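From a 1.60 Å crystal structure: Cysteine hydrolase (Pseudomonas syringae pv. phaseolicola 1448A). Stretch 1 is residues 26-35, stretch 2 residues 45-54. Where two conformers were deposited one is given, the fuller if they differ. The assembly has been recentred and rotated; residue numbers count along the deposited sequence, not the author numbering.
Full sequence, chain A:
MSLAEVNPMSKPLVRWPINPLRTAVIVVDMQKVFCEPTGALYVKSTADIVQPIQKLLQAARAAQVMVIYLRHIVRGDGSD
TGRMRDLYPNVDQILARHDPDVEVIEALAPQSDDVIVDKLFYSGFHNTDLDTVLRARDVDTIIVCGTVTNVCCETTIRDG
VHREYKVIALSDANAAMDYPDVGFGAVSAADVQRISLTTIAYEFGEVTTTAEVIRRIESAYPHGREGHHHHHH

Stretch 1 (26-35) IVVDMQKVFC
Stretch 2 45-54: STADIVQPIQ

The two stretches of this chain meet through apolar side chains and one bridging water. No direct hydrogen bond crosses between them. The contact is modest, burying 288 Å² with both sides summed.

Stretch 1 starts as a strand, residues 26-28, with extended phi/psi values near -100/110. Asp-29 breaks the strand with left-handed values of 55/41. Met-30 (-81/62) and Gln-31 (-103/156) complete the turn. Gln-31 is the N-cap residue. Gln-31 O accepts from Phe-34 N and Cys-35 N, both at 3.0 Å, and a helix begins at Lys-32. In stretch 2, residues 45-48 have helical phi/psi. Asp-48 N donates to Ser-45 O at 3.1 Å, and Ile-49 N donates to Thr-46 O at 3.0 Å. The helix proper covers residues 50-54 and runs on. Ile-53 N to Ile-49 O is 3.1 Å, and Gln-54 N to Val-50 O is 2.9 Å.

The register is antiparallel in sense. Cys-35 lies nearest Thr-46, with CA atoms 5.8 Å apart, and Val-27 lies nearest Ile-53, with CA atoms 8.1 Å apart. The backbones are therefore closer at the Thr-46 end.

Met-30 is the main link and has the largest covered area, 76 Å². Its CA-to-CB bond points toward stretch 2. The chi angles are -68°, -62° and -77°, so the rotamer is mmm. This folded chain brings the terminal methyl among the side chains of stretch 2. Met-30 CE is 3.9 Å from Ile-49 CG1, 4.0 Å from Val-50 CG2 and 4.3 Å from Ile-53 CD1. Met-30 CE is also 4.4 Å from Thr-46 CB. A flexible, unbranched apolar chain suits this place, because one methyl reaches several neighbours.

Ile-49 and Ile-53 both point toward stretch 1. Ile-49 is pt, with chi1 70° and chi2 170°. Ile-53 is mt, with chi1 -62° and chi2 176°. In each, the trans chi2 extends CD1 beyond CG1. Val-50 points sideways with chi1 173° (t), and its CG2 meets the methionine methyl. Ile-53 also touches the strand. Ile-53 CG2 is 4.3 Å from Val-27 CG1. Val-27 is t, with chi1 -175°, and points sideways. Both residues are buried, as suits their apolar chains.

At the other end, Thr-46 is buried and points toward stretch 1. Its chi1 is 54° (p). Thr-46 OG1 lies 3.6 Å from Cys-35 CA and 3.7 Å from Phe-34 O. Cys-35 is m, with chi1 -65°, and Cys-35 SG packs 3.9 Å from Thr-46 CB. Water 1 donates to Cys-35 O at 2.7 Å and to Thr-46 OG1 at 2.9 Å. It thus joins the two stretches where they have no direct hydrogen bond. Threonine suits the place, since its OG1 accepts from the water while its CB packs against the sulfur. Phe-34, m at chi1 -56° with chi2 -74°, starts sideways, but its ring leads away from stretch 2.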

ATOM      1  N   ILE A  26     -14.038  -7.216   7.269  1.00 12.49           N
ATOM      2  CA  ILE A  26     -13.160  -7.998   6.411  0.50 10.90           C
ATOM      3  C   ILE A  26     -12.067  -8.647   7.267  1.00 13.97           C
ATOM      4  O   ILE A  26     -11.274  -7.969   7.935  1.00 14.06           O
ATOM      5  CB  ILE A  26     -12.538  -7.163   5.285  0.50 13.53           C
ATOM      6  CG1 ILE A  26     -13.629  -6.416   4.503  0.50 11.92           C
ATOM      7  CG2 ILE A  26     -11.717  -8.067   4.352  0.50 10.83           C
ATOM      8  CD1 ILE A  26     -13.072  -5.489   3.444  0.50 15.70           C
ATOM      9  N   VAL A  27     -12.055  -9.985   7.266  1.00 11.87           N
ATOM     10  CA  VAL A  27     -11.081 -10.760   8.052  1.00  9.86           C
ATOM     11  C   VAL A  27      -9.981 -11.231   7.098  1.00 14.70           C
ATOM     12  O   VAL A  27     -10.195 -12.138   6.266  1.00 13.51           O
ATOM     13  CB  VAL A  27     -11.738 -11.992   8.723  1.00 11.10           C
ATOM     14  CG1 VAL A  27     -10.727 -12.685   9.601  1.00 13.86           C
ATOM     15  CG2 VAL A  27     -12.992 -11.575   9.563  1.00 12.31           C
ATOM     16  N   VAL A  28      -8.828 -10.576   7.185  1.00 12.09           N
ATOM     17  CA  VAL A  28      -7.774 -10.794   6.196  1.00 11.39           C
ATOM     18  C   VAL A  28      -6.872 -11.976   6.547  1.00 13.74           C
ATOM     19  O   VAL A  28      -6.129 -11.920   7.549  1.00 11.78           O
ATOM     20  CB  VAL A  28      -6.914  -9.525   6.039  1.00 13.20           C
ATOM     21  CG1 VAL A  28      -5.859  -9.729   4.929  1.00 11.86           C
ATOM     22  CG2 VAL A  28      -7.819  -8.283   5.789  1.00 10.18           C
ATOM     23  N   ASP A  29      -6.941 -13.030   5.725  1.00 13.64           N
ATOM     24  CA  ASP A  29      -5.944 -14.101   5.688  1.00 10.06           C
ATOM     25  C   ASP A  29      -5.694 -14.768   7.055  1.00 12.09           C
ATOM     26  O   ASP A  29      -4.548 -15.089   7.402  1.00 12.35           O
ATOM     27  CB  ASP A  29      -4.633 -13.571   5.088  1.00 11.81           C
ATOM     28  CG  ASP A  29      -4.776 -13.239   3.605  1.00 15.27           C
ATOM     29  OD1 ASP A  29      -5.872 -13.494   3.047  1.00 16.78           O
ATOM     30  OD2 ASP A  29      -3.811 -12.696   3.031  1.00 19.73           O
ATOM     31  N   MET A  30      -6.768 -15.002   7.806  1.00 11.15           N
ATOM     32  CA  MET A  30      -6.630 -15.773   9.057  1.00 12.34           C
ATOM     33  C   MET A  30      -6.605 -17.285   8.774  1.00 11.41           C
ATOM     34  O   MET A  30      -7.437 -18.065   9.260  1.00 13.90           O
ATOM     35  CB  MET A  30      -7.631 -15.306  10.124  1.00 11.15           C
ATOM     36  CG  MET A  30      -7.319 -13.876  10.642  1.00 15.96           C
ATOM     37  SD  MET A  30      -5.700 -13.663  11.463  1.00  6.77           S
ATOM     38  CE  MET A  30      -6.144 -14.431  13.091  1.00 15.80           C
ATOM     39  N   GLN A  31      -5.575 -17.663   8.020  1.00 13.23           N
ATOM     40  CA  GLN A  31      -5.398 -19.016   7.498  1.00 12.25           C
ATOM     41  C   GLN A  31      -4.358 -19.744   8.327  1.00 12.45           C
ATOM     42  O   GLN A  31      -3.462 -19.117   8.948  1.00 13.80           O
ATOM     43  CB  GLN A  31      -4.924 -18.942   6.041  1.00 11.73           C
ATOM     44  CG  GLN A  31      -5.959 -18.340   5.082  1.00 11.26           C
ATOM     45  CD  GLN A  31      -5.345 -17.934   3.781  1.00 13.74           C
ATOM     46  OE1 GLN A  31      -4.933 -16.776   3.629  1.00 13.21           O
ATOM     47  NE2 GLN A  31      -5.227 -18.882   2.836  1.00 11.83           N
ATOM     48  N   LYS A  32      -4.429 -21.088   8.319  1.00 11.97           N
ATOM     49  CA  LYS A  32      -3.475 -21.865   9.141  1.00 14.50           C
ATOM     50  C   LYS A  32      -2.001 -21.587   8.803  1.00 13.65           C
ATOM     51  O   LYS A  32      -1.137 -21.593   9.686  1.00 16.68           O
ATOM     52  CB  LYS A  32      -3.777 -23.362   9.003  1.00 14.73           C
ATOM     53  CG  LYS A  32      -5.148 -23.705   9.529  1.00 13.06           C
ATOM     54  CD  LYS A  32      -5.542 -25.142   9.217  1.00 17.97           C
ATOM     55  CE  LYS A  32      -6.661 -25.576  10.128  1.00 36.77           C
ATOM     56  NZ  LYS A  32      -7.425 -26.748   9.606  1.00 35.96           N
ATOM     57  N   VAL A  33      -1.711 -21.326   7.523  1.00 11.95           N
ATOM     58  CA  VAL A  33      -0.356 -21.051   7.071  1.00 12.93           C
ATOM     59  C   VAL A  33       0.285 -19.809   7.770  1.00 15.84           C
ATOM     60  O   VAL A  33       1.517 -19.761   7.953  1.00 15.49           O
ATOM     61  CB  VAL A  33      -0.332 -20.947   5.518  1.00 14.59           C
ATOM     62  CG1 VAL A  33      -1.147 -19.747   5.057  1.00 13.74           C
ATOM     63  CG2 VAL A  33       1.092 -20.940   4.964  1.00 15.53           C
ATOM     64  N   PHE A  34      -0.558 -18.851   8.192  1.00 14.19           N
ATOM     65  CA  PHE A  34      -0.102 -17.667   8.955  1.00 14.33           C
ATOM     66  C   PHE A  34      -0.294 -17.795  10.466  1.00 17.07           C
ATOM     67  O   PHE A  34       0.420 -17.150  11.223  1.00 15.86           O
ATOM     68  CB  PHE A  34      -0.833 -16.405   8.494  1.00 14.48           C
ATOM     69  CG  PHE A  34      -0.700 -16.141   7.024  1.00 17.37           C
ATOM     70  CD1 PHE A  34       0.497 -15.669   6.503  1.00 23.25           C
ATOM     71  CD2 PHE A  34      -1.780 -16.337   6.160  1.00 12.90           C
ATOM     72  CE1 PHE A  34       0.619 -15.419   5.130  1.00 25.42           C
ATOM     73  CE2 PHE A  34      -1.671 -16.108   4.807  1.00 20.72           C
ATOM     74  CZ  PHE A  34      -0.478 -15.654   4.276  1.00 21.93           C
ATOM     75  N   CYS A  35      -1.257 -18.619  10.892  1.00 14.92           N
ATOM     76  CA  CYS A  35      -1.665 -18.644  12.294  1.00 13.14           C
ATOM     77  C   CYS A  35      -1.135 -19.830  13.109  1.00 19.46           C
ATOM     78  O   CYS A  35      -1.084 -19.758  14.344  1.00 20.83           O
ATOM     79  CB  CYS A  35      -3.186 -18.604  12.403  1.00 16.22           C
ATOM     80  SG  CYS A  35      -3.877 -17.054  11.790  1.00 17.80           S
ATOM     81  N   SER A  45       2.323 -13.023  16.264  1.00 13.12           N
ATOM     82  CA  SER A  45       1.388 -12.057  16.868  1.00 15.73           C
ATOM     83  C   SER A  45      -0.085 -12.340  16.525  1.00 14.63           C
ATOM     84  O   SER A  45      -0.991 -11.777  17.139  1.00 15.88           O
ATOM     85  CB  SER A  45       1.770 -10.644  16.439  1.00 17.17           C
ATOM     86  OG  SER A  45       1.669 -10.529  15.024  1.00 19.07           O
ATOM     87  N   THR A  46      -0.339 -13.232  15.556  1.00 13.68           N
ATOM     88  CA  THR A  46      -1.732 -13.625  15.287  1.00 14.79           C
ATOM     89  C   THR A  46      -2.416 -14.212  16.526  1.00 12.88           C
ATOM     90  O   THR A  46      -3.628 -14.096  16.692  1.00 14.39           O
ATOM     91  CB  THR A  46      -1.862 -14.647  14.119  1.00 15.41           C
ATOM     92  OG1 THR A  46      -1.032 -15.797  14.357  1.00 14.57           O
ATOM     93  CG2 THR A  46      -1.459 -14.024  12.767  1.00 12.63           C
ATOM     94  N   ALA A  47      -1.626 -14.846  17.408  1.00 15.47           N
ATOM     95  CA  ALA A  47      -2.217 -15.473  18.602  1.00 16.40           C
ATOM     96  C   ALA A  47      -3.026 -14.459  19.409  1.00 17.01           C
ATOM     97  O   ALA A  47      -4.100 -14.780  19.936  1.00 21.41           O
ATOM     98  CB  ALA A  47      -1.153 -16.097  19.465  1.00 19.05           C
ATOM     99  N   ASP A  48      -2.524 -13.224  19.447  1.00 16.72           N
ATOM    100  CA  ASP A  48      -3.119 -12.147  20.251  1.00 18.72           C
ATOM    101  C   ASP A  48      -4.341 -11.466  19.640  1.00 17.96           C
ATOM    102  O   ASP A  48      -5.034 -10.689  20.322  1.00 18.20           O
ATOM    103  CB  ASP A  48      -2.056 -11.097  20.572  1.00 23.50           C
ATOM    104  CG  ASP A  48      -0.915 -11.675  21.386  1.00 33.24           C
ATOM    105  OD1 ASP A  48      -1.183 -12.526  22.269  1.00 35.28           O
ATOM    106  OD2 ASP A  48       0.239 -11.298  21.119  1.00 44.44           O
ATOM    107  N   ILE A  49      -4.618 -11.753  18.370  1.00 13.52           N
ATOM    108  CA  ILE A  49      -5.797 -11.141  17.722  1.00 12.38           C
ATOM    109  C   ILE A  49      -6.995 -12.061  17.499  1.00 12.56           C
ATOM    110  O   ILE A  49      -8.052 -11.598  17.064  1.00 14.98           O
ATOM    111  CB  ILE A  49      -5.441 -10.416  16.382  1.00 12.48           C
ATOM    112  CG1 ILE A  49      -5.067 -11.410  15.280  1.00 13.32           C
ATOM    113  CG2 ILE A  49      -4.295  -9.449  16.611  1.00 15.50           C
ATOM    114  CD1 ILE A  49      -4.976 -10.697  13.912  1.00 13.42           C
ATOM    115  N   VAL A  50      -6.846 -13.352  17.804  1.00 14.19           N
ATOM    116  CA  VAL A  50      -7.963 -14.270  17.578  1.00 14.81           C
ATOM    117  C   VAL A  50      -9.180 -13.926  18.447  1.00 14.66           C
ATOM    118  O   VAL A  50     -10.314 -13.848  17.943  1.00 14.02           O
ATOM    119  CB  VAL A  50      -7.526 -15.730  17.797  1.00 15.77           C
ATOM    120  CG1 VAL A  50      -8.707 -16.667  17.731  1.00 15.38           C
ATOM    121  CG2 VAL A  50      -6.456 -16.130  16.754  1.00 16.03           C
ATOM    122  N   GLN A  51      -8.948 -13.692  19.738  1.00 13.84           N
ATOM    123  CA  GLN A  51     -10.051 -13.360  20.657  1.00 15.35           C
ATOM    124  C   GLN A  51     -10.819 -12.069  20.272  1.00 10.26           C
ATOM    125  O   GLN A  51     -12.054 -12.102  20.177  1.00 14.64           O
ATOM    126  CB  GLN A  51      -9.511 -13.320  22.091  1.00 19.99           C
ATOM    127  CG  GLN A  51     -10.557 -13.386  23.172  1.00 31.69           C
ATOM    128  CD  GLN A  51      -9.918 -13.393  24.562  1.00 41.15           C
ATOM    129  OE1 GLN A  51     -10.170 -12.505  25.382  1.00 54.29           O
ATOM    130  NE2 GLN A  51      -9.062 -14.388  24.818  1.00 49.58           N
ATOM    131  N   PRO A  52     -10.103 -10.941  20.044  1.00 14.99           N
ATOM    132  CA  PRO A  52     -10.852  -9.759  19.586  1.00 15.94           C
ATOM    133  C   PRO A  52     -11.626  -9.985  18.293  1.00 13.74           C
ATOM    134  O   PRO A  52     -12.749  -9.497  18.175  1.00 14.29           O
ATOM    135  CB  PRO A  52      -9.779  -8.686  19.360  1.00 18.04           C
ATOM    136  CG  PRO A  52      -8.482  -9.300  19.648  1.00 23.70           C
ATOM    137  CD  PRO A  52      -8.674 -10.640  20.289  1.00 16.46           C
ATOM    138  N   ILE A  53     -11.032 -10.698  17.335  1.00 13.70           N
ATOM    139  CA  ILE A  53     -11.784 -11.005  16.107  1.00 13.16           C
ATOM    140  C   ILE A  53     -13.046 -11.852  16.413  1.00 12.83           C
ATOM    141  O   ILE A  53     -14.137 -11.578  15.877  1.00 14.97           O
ATOM    142  CB  ILE A  53     -10.879 -11.614  15.008  1.00 13.49           C
ATOM    143  CG1 ILE A  53      -9.798 -10.594  14.613  1.00 14.46           C
ATOM    144  CG2 ILE A  53     -11.713 -11.981  13.778  1.00 15.08           C
ATOM    145  CD1 ILE A  53      -8.827 -11.112  13.628  1.00 13.01           C
ATOM    146  N   GLN A  54     -12.929 -12.845  17.304  1.00 13.10           N
ATOM    147  CA  GLN A  54     -14.112 -13.651  17.663  1.00 15.64           C
ATOM    148  C   GLN A  54     -15.247 -12.774  18.215  1.00 16.43           C
ATOM    149  O   GLN A  54     -16.421 -12.916  17.817  1.00 16.06           O
ATOM    150  CB  GLN A  54     -13.722 -14.706  18.699  1.00 14.25           C
ATOM    151  CG  GLN A  54     -12.907 -15.845  18.175  1.00 15.65           C
ATOM    152  CD  GLN A  54     -12.511 -16.812  19.281  1.00 19.40           C
ATOM    153  OE1 GLN A  54     -12.226 -16.399  20.410  1.00 21.09           O
ATOM    154  NE2 GLN A  54     -12.462 -18.108  18.950  1.00 18.99           N
TER
HETATM  155  O   HOH W   1      -1.487 -17.902  16.249  1.00 21.98           O